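Probable ribose-5-phosphate isomerase B (PDB 6MU0) probably catalyses the interconversion of ribulose 5-phosphate and ribose 5-phosphate in the non-oxidative branch of the pentose phosphate pathway. Local coordinates at residues 12-20 with 53-64; 104-113 with 134-145. All blocks are in the same frame, centred on the assembly; numbering follows the deposited sequence.

Contact 1: 12-20 with 53-64. With 5RP (ribulose-5-phosphate), chain B.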
loop_
_atom_site.group_PDB
_atom_site.type_symbol
_atom_site.label_atom_id
_atom_site.label_comp_id
_atom_site.label_asym_id
_atom_site.label_seq_id
_atom_site.Cartn_x
_atom_site.Cartn_y
_atom_site.Cartn_z
ATOM N N ASN A 12 -3.290 8.794 8.234
ATOM C CA ASN A 12 -3.173 7.436 8.736
ATOM C C ASN A 12 -2.618 6.524 7.651
ATOM O O ASN A 12 -2.906 6.700 6.462
ATOM C CB ASN A 12 -4.539 6.910 9.176
ATOM C CG ASN A 12 -4.998 7.510 10.488
ATOM O OD1 ASN A 12 -4.278 7.461 11.476
ATOM N ND2 ASN A 12 -6.202 8.073 10.505
ATOM N N ILE A 13 -1.827 5.546 8.086
ATOM C CA ILE A 13 -1.366 4.443 7.246
ATOM C C ILE A 13 -2.069 3.182 7.724
ATOM O O ILE A 13 -1.920 2.786 8.887
ATOM C CB ILE A 13 0.157 4.258 7.331
ATOM C CG1 ILE A 13 0.882 5.544 6.924
ATOM C CG2 ILE A 13 0.603 3.076 6.457
ATOM C CD1 ILE A 13 2.391 5.478 7.101
ATOM N N PHE A 14 -2.831 2.552 6.838
ATOM C CA PHE A 14 -3.544 1.317 7.142
ATOM C C PHE A 14 -2.764 0.155 6.546
ATOM O O PHE A 14 -2.393 0.196 5.370
ATOM C CB PHE A 14 -4.950 1.365 6.541
ATOM C CG PHE A 14 -5.781 2.506 7.063
ATOM C CD1 PHE A 14 -6.514 2.366 8.239
ATOM C CD2 PHE A 14 -5.801 3.735 6.412
ATOM C CE1 PHE A 14 -7.272 3.414 8.741
ATOM C CE2 PHE A 14 -6.565 4.785 6.917
ATOM C CZ PHE A 14 -7.289 4.619 8.079
ATOM N N ILE A 15 -2.522 -0.881 7.344
ATOM C CA ILE A 15 -1.716 -2.016 6.911
ATOM C C ILE A 15 -2.466 -3.314 7.173
ATOM O O ILE A 15 -3.112 -3.481 8.213
ATOM C CB ILE A 15 -0.313 -2.012 7.564
ATOM C CG1 ILE A 15 0.572 -3.113 6.973
ATOM C CG2 ILE A 15 -0.385 -2.108 9.078
ATOM C CD1 ILE A 15 2.050 -2.951 7.295
ATOM N N ALA A 16 -2.375 -4.238 6.221
ATOM C CA ALA A 16 -2.947 -5.564 6.376
ATOM C C ALA A 16 -2.180 -6.543 5.497
ATOM O O ALA A 16 -1.377 -6.155 4.645
ATOM C CB ALA A 16 -4.442 -5.592 6.060
ATOM N N SER A 17 -2.463 -7.827 5.688
ATOM C CA SER A 17 -1.834 -8.871 4.894
ATOM C C SER A 17 -2.806 -10.033 4.783
ATOM O O SER A 17 -3.915 -9.988 5.315
ATOM C CB SER A 17 -0.527 -9.336 5.546
ATOM O OG SER A 17 -0.763 -10.052 6.748
ATOM N N ASP A 18 -2.391 -11.092 4.094
ATOM C CA ASP A 18 -2.989 -12.391 4.349
ATOM C C ASP A 18 -2.072 -13.189 5.273
ATOM O O ASP A 18 -1.098 -12.663 5.831
ATOM C CB ASP A 18 -3.364 -13.128 3.057
ATOM C CG ASP A 18 -2.160 -13.649 2.282
ATOM O OD1 ASP A 18 -1.007 -13.369 2.682
ATOM O OD2 ASP A 18 -2.389 -14.340 1.253
ATOM N N HIS A 19 -2.389 -14.475 5.436
ATOM C CA HIS A 19 -1.635 -15.354 6.322
ATOM C C HIS A 19 -0.151 -15.429 5.992
ATOM O O HIS A 19 0.625 -15.853 6.853
ATOM C CB HIS A 19 -2.206 -16.773 6.261
ATOM C CG HIS A 19 -2.278 -17.343 4.874
ATOM N ND1 HIS A 19 -3.390 -17.205 4.070
ATOM C CD2 HIS A 19 -1.375 -18.044 4.147
ATOM C CE1 HIS A 19 -3.170 -17.798 2.908
ATOM N NE2 HIS A 19 -1.952 -18.314 2.929
ATOM N N THR A 20 0.262 -15.067 4.773
ATOM C CA THR A 20 1.672 -15.190 4.411
ATOM C C THR A 20 2.529 -14.074 4.985
ATOM O O THR A 20 3.758 -14.178 4.929
ATOM C CB THR A 20 1.871 -15.197 2.883
ATOM O OG1 THR A 20 1.623 -13.888 2.353
ATOM C CG2 THR A 20 0.970 -16.211 2.197
ATOM N N TYR A 53 -6.674 -13.157 0.916
ATOM C CA TYR A 53 -6.148 -11.799 0.767
ATOM C C TYR A 53 -7.180 -10.747 0.358
ATOM O O TYR A 53 -7.037 -9.599 0.805
ATOM C CB TYR A 53 -4.913 -11.769 -0.159
ATOM C CG TYR A 53 -5.260 -12.134 -1.571
ATOM C CD1 TYR A 53 -5.734 -11.179 -2.464
ATOM C CD2 TYR A 53 -5.182 -13.454 -1.997
ATOM C CE1 TYR A 53 -6.131 -11.532 -3.739
ATOM C CE2 TYR A 53 -5.555 -13.817 -3.280
ATOM C CZ TYR A 53 -6.034 -12.851 -4.149
ATOM O OH TYR A 53 -6.432 -13.185 -5.431
ATOM N N PRO A 54 -8.202 -11.019 -0.470
ATOM C CA PRO A 54 -9.114 -9.917 -0.821
ATOM C C PRO A 54 -9.793 -9.305 0.379
ATOM O O PRO A 54 -10.038 -8.093 0.397
ATOM C CB PRO A 54 -10.133 -10.567 -1.766
ATOM C CG PRO A 54 -9.396 -11.698 -2.358
ATOM C CD PRO A 54 -8.559 -12.241 -1.228
ATOM N N ASP A 55 -10.112 -10.112 1.393
ATOM C CA ASP A 55 -10.802 -9.572 2.555
ATOM C C ASP A 55 -9.985 -8.464 3.193
ATOM O O ASP A 55 -10.513 -7.400 3.539
ATOM C CB ASP A 55 -11.078 -10.696 3.557
ATOM C CG ASP A 55 -12.071 -11.721 3.024
ATOM O OD1 ASP A 55 -13.030 -11.318 2.330
ATOM O OD2 ASP A 55 -11.910 -12.922 3.319
ATOM N N PHE A 56 -8.680 -8.679 3.307
ATOM C CA PHE A 56 -7.804 -7.709 3.945
ATOM C C PHE A 56 -7.453 -6.557 3.016
ATOM O O PHE A 56 -7.325 -5.411 3.474
ATOM C CB PHE A 56 -6.594 -8.455 4.497
ATOM C CG PHE A 56 -6.987 -9.435 5.561
ATOM C CD1 PHE A 56 -7.283 -8.981 6.838
ATOM C CD2 PHE A 56 -7.170 -10.783 5.275
ATOM C CE1 PHE A 56 -7.704 -9.849 7.825
ATOM C CE2 PHE A 56 -7.587 -11.663 6.269
ATOM C CZ PHE A 56 -7.854 -11.189 7.540
ATOM N N ALA A 57 -7.326 -6.832 1.715
ATOM C CA ALA A 57 -7.106 -5.757 0.757
ATOM C C ALA A 57 -8.253 -4.762 0.793
ATOM O O ALA A 57 -8.027 -3.548 0.785
ATOM C CB ALA A 57 -6.945 -6.330 -0.649
ATOM N N PHE A 58 -9.492 -5.254 0.857
ATOM C CA PHE A 58 -10.618 -4.327 0.875
ATOM C C PHE A 58 -10.720 -3.569 2.195
ATOM O O PHE A 58 -11.150 -2.413 2.199
ATOM C CB PHE A 58 -11.922 -5.043 0.505
ATOM C CG PHE A 58 -11.963 -5.517 -0.926
ATOM C CD1 PHE A 58 -11.649 -4.647 -1.963
ATOM C CD2 PHE A 58 -12.287 -6.827 -1.238
ATOM C CE1 PHE A 58 -11.676 -5.070 -3.288
ATOM C CE2 PHE A 58 -12.304 -7.257 -2.564
ATOM C CZ PHE A 58 -11.985 -6.376 -3.581
ATOM N N LEU A 59 -10.325 -4.180 3.315
ATOM C CA LEU A 59 -10.298 -3.435 4.571
ATOM C C LEU A 59 -9.412 -2.203 4.451
ATOM O O LEU A 59 -9.805 -1.096 4.830
ATOM C CB LEU A 59 -9.801 -4.324 5.709
ATOM C CG LEU A 59 -10.764 -5.387 6.230
ATOM C CD1 LEU A 59 -10.082 -6.175 7.336
ATOM C CD2 LEU A 59 -12.075 -4.782 6.729
ATOM N N VAL A 60 -8.201 -2.379 3.926
ATOM C CA VAL A 60 -7.277 -1.258 3.777
ATOM C C VAL A 60 -7.781 -0.286 2.721
ATOM O O VAL A 60 -7.815 0.930 2.935
ATOM C CB VAL A 60 -5.870 -1.779 3.426
ATOM C CG1 VAL A 60 -4.994 -0.652 2.899
ATOM C CG2 VAL A 60 -5.227 -2.431 4.631
ATOM N N ALA A 61 -8.131 -0.807 1.543
ATOM C CA ALA A 61 -8.466 0.066 0.428
ATOM C C ALA A 61 -9.731 0.871 0.703
ATOM O O ALA A 61 -9.818 2.045 0.320
ATOM C CB ALA A 61 -8.600 -0.751 -0.850
ATOM N N ASP A 62 -10.721 0.268 1.367
ATOM C CA ASP A 62 -11.923 1.020 1.707
ATOM C C ASP A 62 -11.622 2.159 2.675
ATOM O O ASP A 62 -12.286 3.196 2.622
ATOM C CB ASP A 62 -13.007 0.093 2.262
ATOM C CG ASP A 62 -13.749 -0.674 1.173
ATOM O OD1 ASP A 62 -13.792 -0.209 0.014
ATOM O OD2 ASP A 62 -14.311 -1.744 1.490
ATOM N N LYS A 63 -10.629 1.995 3.559
ATOM C CA LYS A 63 -10.224 3.109 4.416
ATOM C C LYS A 63 -9.542 4.201 3.602
ATOM O O LYS A 63 -9.849 5.391 3.756
ATOM C CB LYS A 63 -9.305 2.625 5.539
ATOM C CG LYS A 63 -9.994 1.840 6.630
ATOM C CD LYS A 63 -10.901 2.728 7.462
ATOM C CE LYS A 63 -11.452 1.965 8.654
ATOM N NZ LYS A 63 -12.334 2.823 9.487
ATOM N N VAL A 64 -8.595 3.818 2.738
ATOM C CA VAL A 64 -7.896 4.809 1.924
ATOM C C VAL A 64 -8.883 5.587 1.064
ATOM O O VAL A 64 -8.759 6.805 0.906
ATOM C CB VAL A 64 -6.777 4.136 1.106
ATOM C CG1 VAL A 64 -6.156 5.115 0.118
ATOM C CG2 VAL A 64 -5.723 3.584 2.048
HETATM C C2 5RP B . -1.841 -13.701 -3.981
HETATM C C3 5RP B . -0.829 -14.396 -3.092
HETATM C C5 5RP B . -1.367 -15.151 -1.867
HETATM O O13 5RP B . -0.658 -14.779 -0.700
HETATM C C6 5RP B . -1.145 -16.627 -2.205
HETATM O O14 5RP B . -1.876 -16.930 -3.391
HETATM C C7 5RP B . -1.565 -17.546 -1.079
HETATM O O8 5RP B . -1.093 -18.869 -1.396
HETATM P P9 5RP B . -1.434 -20.083 -0.404
HETATM O O12 5RP B . -0.792 -21.286 -1.036
HETATM O O11 5RP B . -0.838 -19.729 0.953
HETATM O O10 5RP B . -2.944 -20.189 -0.306
HETATM O O4 5RP B . 0.359 -14.417 -3.341
HETATM O O1 5RP B . -1.193 -13.056 -5.071
HETATM O O HOH W 1 -4.904 -15.424 0.672
#
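Phe14 and Ala16, alternate residues of strand 12-16, turn their side chains onto helix 53-64, which runs back over them antiparallel at 174°, the axes 7.8 Å apart. The packing is apolar. Lys63 lays its aliphatic stem over the Phe14 ring in a CH-pi contact, Lys63 CB standing 3.6 Å from the ring centroid almost on the normal; CG follows CB over the ring, and the bend at chi2 keeps CD near CE1 and CZ of Phe14. The side-chain end leads away from the strand, which suits lysine at a partly exposed place. Val60 sets its two methyls against neighbouring parts of the strand, CG1 near Phe14 CB and O, and CG2 3.6 Å from Ala16 CB. The small methyl of Ala16 suits this close approach and also meets Phe56 CB. Beyond it, the Ser17 carbonyl is buried without a hydrogen-bond partner, its O 3.1 Å from Phe56 CG.

Polar bonds take over where the strand ends. Asp18 OD1 accepts from Thr20 N, which makes an Asx turn, and from Thr20 OG1 on its syn lone pair; the two bonds hold the carboxylate, while OD2 receives the sugar hydroxyl O13 of ribulose-5-phosphate at 2.6 Å and a water that bridges to Tyr53 N. His19 NE2 donates to phosphate oxygen O11 at 2.7 Å, nearly straight (177°), and Asp51 holds its ND1. Tyr53, with CG wedged between its backbone N and carbonyl carbon (chi1 66°), sets a ring face over the sugar, CE2 3.8 Å from C2.

These are the loop and helix start at the C-terminal ends of a parallel Rossmann-like sheet, the usual site for a pocket. Strand 12-16 lies between strands 38-41 and 72-75; helix 53-66 covers one face, and helix 22-34 packs on Ile15 and Ser17 from the other.

Contact 2: 104-113 with 134-145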
loop_
_atom_site.group_PDB
_atom_site.type_symbol
_atom_site.label_atom_id
_atom_site.label_comp_id
_atom_site.label_asym_id
_atom_site.label_seq_id
_atom_site.Cartn_x
_atom_site.Cartn_y
_atom_site.Cartn_z
ATOM N N ALA A 104 10.703 1.838 -5.930
ATOM C CA ALA A 104 9.820 2.241 -4.835
ATOM C C ALA A 104 9.451 3.719 -4.912
ATOM O O ALA A 104 8.274 4.075 -4.800
ATOM C CB ALA A 104 10.441 1.899 -3.479
ATOM N N ALA A 105 10.446 4.597 -5.062
ATOM C CA ALA A 105 10.147 6.022 -5.139
ATOM C C ALA A 105 9.276 6.343 -6.345
ATOM O O ALA A 105 8.385 7.195 -6.259
ATOM C CB ALA A 105 11.444 6.830 -5.175
ATOM N N LEU A 106 9.517 5.672 -7.477
ATOM C CA LEU A 106 8.768 5.956 -8.699
ATOM C C LEU A 106 7.278 5.706 -8.523
ATOM O O LEU A 106 6.461 6.385 -9.155
ATOM C CB LEU A 106 9.296 5.124 -9.863
ATOM C CG LEU A 106 10.580 5.653 -10.494
ATOM C CD1 LEU A 106 11.201 4.587 -11.379
ATOM C CD2 LEU A 106 10.310 6.928 -11.293
ATOM N N ALA A 107 6.904 4.734 -7.684
ATOM C CA ALA A 107 5.489 4.457 -7.462
ATOM C C ALA A 107 4.769 5.676 -6.910
ATOM O O ALA A 107 3.582 5.874 -7.186
ATOM C CB ALA A 107 5.330 3.277 -6.506
ATOM N N ARG A 108 5.464 6.491 -6.119
ATOM C CA ARG A 108 4.934 7.757 -5.633
ATOM C C ARG A 108 5.157 8.877 -6.651
ATOM O O ARG A 108 4.228 9.616 -6.988
ATOM C CB ARG A 108 5.642 8.098 -4.317
ATOM C CG ARG A 108 4.852 8.970 -3.373
ATOM C CD ARG A 108 3.948 8.144 -2.471
ATOM N NE ARG A 108 3.122 9.011 -1.640
ATOM C CZ ARG A 108 3.502 9.517 -0.470
ATOM N NH1 ARG A 108 2.678 10.301 0.208
ATOM N NH2 ARG A 108 4.705 9.244 0.025
ATOM N N GLN A 109 6.393 8.997 -7.148
ATOM C CA GLN A 109 6.788 10.130 -7.985
ATOM C C GLN A 109 5.966 10.208 -9.264
ATOM O O GLN A 109 5.520 11.294 -9.661
ATOM C CB GLN A 109 8.276 10.018 -8.321
ATOM C CG GLN A 109 9.195 10.238 -7.136
ATOM C CD GLN A 109 10.611 9.755 -7.394
ATOM O OE1 GLN A 109 10.848 8.942 -8.285
ATOM N NE2 GLN A 109 11.562 10.252 -6.603
ATOM N N HIS A 110 5.801 9.073 -9.950
ATOM C CA HIS A 110 5.066 9.035 -11.210
ATOM C C HIS A 110 3.619 8.601 -11.041
ATOM O O HIS A 110 2.726 9.177 -11.666
ATOM C CB HIS A 110 5.729 8.071 -12.199
ATOM C CG HIS A 110 7.009 8.574 -12.770
ATOM N ND1 HIS A 110 7.572 8.032 -13.904
ATOM C CD2 HIS A 110 7.834 9.573 -12.376
ATOM C CE1 HIS A 110 8.694 8.672 -14.180
ATOM N NE2 HIS A 110 8.873 9.615 -13.273
ATOM N N ASP A 111 3.358 7.588 -10.217
ATOM C CA ASP A 111 2.036 6.977 -10.189
ATOM C C ASP A 111 1.141 7.495 -9.074
ATOM O O ASP A 111 -0.026 7.096 -9.014
ATOM C CB ASP A 111 2.155 5.452 -10.052
ATOM C CG ASP A 111 3.063 4.843 -11.076
ATOM O OD1 ASP A 111 2.668 4.761 -12.249
ATOM O OD2 ASP A 111 4.175 4.429 -10.705
ATOM N N ASN A 112 1.659 8.348 -8.188
ATOM C CA ASN A 112 0.893 8.902 -7.069
ATOM C C ASN A 112 0.182 7.817 -6.263
ATOM O O ASN A 112 -0.934 8.006 -5.782
ATOM C CB ASN A 112 -0.098 9.975 -7.521
ATOM C CG ASN A 112 -0.529 10.863 -6.385
ATOM O OD1 ASN A 112 0.192 11.009 -5.398
ATOM N ND2 ASN A 112 -1.712 11.457 -6.505
ATOM N N ALA A 113 0.826 6.664 -6.109
ATOM C CA ALA A 113 0.143 5.557 -5.459
ATOM C C ALA A 113 -0.230 5.926 -4.031
ATOM O O ALA A 113 0.549 6.554 -3.314
ATOM C CB ALA A 113 1.050 4.330 -5.439
ATOM N N ASP A 134 11.386 4.336 1.223
ATOM C CA ASP A 134 11.556 5.181 0.044
ATOM C C ASP A 134 10.213 5.616 -0.529
ATOM O O ASP A 134 10.083 6.737 -1.035
ATOM C CB ASP A 134 12.417 4.484 -1.009
ATOM C CG ASP A 134 13.658 5.291 -1.365
ATOM O OD1 ASP A 134 14.040 6.188 -0.578
ATOM O OD2 ASP A 134 14.246 5.050 -2.439
ATOM N N PHE A 135 9.205 4.744 -0.456
ATOM C CA PHE A 135 7.861 5.111 -0.885
ATOM C C PHE A 135 7.319 6.268 -0.054
ATOM O O PHE A 135 6.755 7.223 -0.599
ATOM C CB PHE A 135 6.962 3.880 -0.762
ATOM C CG PHE A 135 5.537 4.107 -1.177
ATOM C CD1 PHE A 135 5.169 3.994 -2.505
ATOM C CD2 PHE A 135 4.557 4.390 -0.239
ATOM C CE1 PHE A 135 3.858 4.171 -2.895
ATOM C CE2 PHE A 135 3.242 4.576 -0.623
ATOM C CZ PHE A 135 2.895 4.469 -1.954
ATOM N N LEU A 136 7.514 6.215 1.266
ATOM C CA LEU A 136 6.993 7.265 2.135
ATOM C C LEU A 136 7.777 8.565 1.999
ATOM O O LEU A 136 7.200 9.649 2.136
ATOM C CB LEU A 136 6.998 6.792 3.588
ATOM C CG LEU A 136 6.010 5.666 3.885
ATOM C CD1 LEU A 136 6.176 5.171 5.298
ATOM C CD2 LEU A 136 4.588 6.142 3.653
ATOM N N LYS A 137 9.082 8.478 1.737
ATOM C CA LYS A 137 9.913 9.671 1.600
ATOM C C LYS A 137 9.694 10.381 0.269
ATOM O O LYS A 137 9.869 11.602 0.189
ATOM C CB LYS A 137 11.385 9.279 1.744
ATOM C CG LYS A 137 12.362 10.443 1.771
ATOM C CD LYS A 137 13.788 9.947 1.964
ATOM C CE LYS A 137 14.778 11.102 2.017
ATOM N NZ LYS A 137 16.176 10.624 2.212
ATOM N N ALA A 138 9.326 9.646 -0.775
ATOM C CA ALA A 138 9.164 10.222 -2.095
ATOM C C ALA A 138 7.916 11.101 -2.150
ATOM O O ALA A 138 6.998 10.978 -1.336
ATOM C CB ALA A 138 9.057 9.108 -3.135
ATOM N N ASN A 139 7.898 12.001 -3.133
ATOM C CA ASN A 139 6.773 12.893 -3.373
ATOM C C ASN A 139 6.320 12.769 -4.821
ATOM O O ASN A 139 7.139 12.594 -5.729
ATOM C CB ASN A 139 7.160 14.350 -3.094
ATOM C CG ASN A 139 7.571 14.576 -1.655
ATOM O OD1 ASN A 139 6.842 14.221 -0.731
ATOM N ND2 ASN A 139 8.747 15.158 -1.456
ATOM N N PHE A 140 5.008 12.862 -5.027
ATOM C CA PHE A 140 4.450 12.896 -6.372
ATOM C C PHE A 140 5.013 14.091 -7.136
ATOM O O PHE A 140 5.073 15.206 -6.608
ATOM C CB PHE A 140 2.925 12.988 -6.270
ATOM C CG PHE A 140 2.209 12.959 -7.593
ATOM C CD1 PHE A 140 2.518 12.006 -8.552
ATOM C CD2 PHE A 140 1.205 13.875 -7.864
ATOM C CE1 PHE A 140 1.845 11.976 -9.764
ATOM C CE2 PHE A 140 0.533 13.855 -9.076
ATOM C CZ PHE A 140 0.850 12.901 -10.024
ATOM N N GLU A 141 5.439 13.856 -8.378
ATOM C CA GLU A 141 6.089 14.882 -9.187
ATOM C C GLU A 141 5.122 15.688 -10.055
ATOM O O GLU A 141 5.544 16.672 -10.673
ATOM C CB GLU A 141 7.250 14.276 -10.001
ATOM C CG GLU A 141 8.423 13.836 -9.106
ATOM C CD GLU A 141 9.550 13.115 -9.836
ATOM O OE1 GLU A 141 9.429 12.844 -11.047
ATOM O OE2 GLU A 141 10.567 12.808 -9.173
ATOM N N GLY A 142 3.841 15.320 -10.096
ATOM C CA GLY A 142 2.844 16.117 -10.790
ATOM C C GLY A 142 3.122 16.248 -12.278
ATOM O O GLY A 142 3.699 15.368 -12.916
ATOM N N GLY A 143 2.697 17.372 -12.843
ATOM C CA GLY A 143 2.978 17.627 -14.247
ATOM C C GLY A 143 2.311 16.608 -15.148
ATOM O O GLY A 143 1.121 16.299 -15.014
ATOM N N ARG A 144 3.100 16.056 -16.078
ATOM C CA ARG A 144 2.573 15.036 -16.982
ATOM C C ARG A 144 1.986 13.860 -16.216
ATOM O O ARG A 144 1.038 13.215 -16.686
ATOM C CB ARG A 144 3.669 14.564 -17.938
ATOM C CG ARG A 144 4.823 13.824 -17.262
ATOM C CD ARG A 144 6.031 13.759 -18.183
ATOM N NE ARG A 144 7.126 12.926 -17.677
ATOM C CZ ARG A 144 8.074 13.342 -16.846
ATOM N NH1 ARG A 144 8.077 14.599 -16.406
ATOM N NH2 ARG A 144 9.028 12.501 -16.466
ATOM N N HIS A 145 2.526 13.567 -15.035
ATOM C CA HIS A 145 2.012 12.448 -14.261
ATOM C C HIS A 145 0.621 12.734 -13.727
ATOM O O HIS A 145 -0.193 11.811 -13.605
ATOM C CB HIS A 145 2.982 12.123 -13.135
ATOM C CG HIS A 145 4.397 12.031 -13.596
ATOM N ND1 HIS A 145 4.828 11.049 -14.462
ATOM C CD2 HIS A 145 5.467 12.824 -13.354
ATOM C CE1 HIS A 145 6.110 11.232 -14.718
ATOM N NE2 HIS A 145 6.523 12.299 -14.055
HETATM O O HOH W 2 13.322 4.053 -4.847
HETATM O O HOH W 3 10.581 12.206 -4.521
#
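His110 and His145 form an offset stack, centroids 4.0 Å apart and planes 20° from parallel, with His145 CE1 over the middle of the His110 ring. Leu106 CD2 presses on the opposite face of His110, and Glu141 OE1 lies at its edge, in plane. The opposite face of His145 is covered by CG of Arg144, the residue before it.

Phe140 is held in a similar way. Gly142 N sits over one face, and Asn112 CB makes a CH-pi contact with the other, 3.6 Å from the centroid. Asn112 has its CG anti to the backbone N (chi1 -160°), which stacks the amide along the ring, and asparagine readily adopts the positive phi after the helix. Beside it, Glu141 N donates to Gln109 O at 2.9 Å, on a lone pair in the carbonyl plane. The side chains of Gln109 and Glu141 run side by side.

The methyls of Ala105 and Ala138 meet at 3.9 Å, small enough to let helix and turn close up. In the conformer described, one of two, Arg108 bends at chi2 (87°), drawing CD over the Phe135 ring while NH2 donates to Phe135 O at 2.9 Å and, weakly, to Leu136 O; with a second conformer present, this grip is probably not permanent. Carbonyls at the end of helix 125-137 are natural acceptors for such a cation.

The contact rests on ring stacking, CH-pi and apolar packing and a few hydrogen bonds to backbone carbonyls, with no salt bridge across it. Packing on both faces probably restricts rotation of the His110 ring, the proton donor by similarity.

Contact 1 and contact 2 lie on opposite sides of the chain's centre, their own centres about 21 Å apart, yet they touch where Ile13 CD1 meets Leu136 CD2 at 4.1 Å. Contact 1 supplies Asp18, His19, Thr20 and Tyr53 of the ribulose-5-phosphate pocket; Cys77, Gly78, Thr79, Gly82 and Arg121 complete it. Contact 2 carries His110, the proton donor, and Asp111 and Arg144, which bind substrate, all by similarity. The distance from His110 NE2 to 5RP O1 is 26.1 Å. In this chain His110 is thus too far away to act on the bound sugar. In the homodimer, as in relatives of the LacAB/RpiB family, contact 2 of one subunit probably completes the site built on contact 1 of the other.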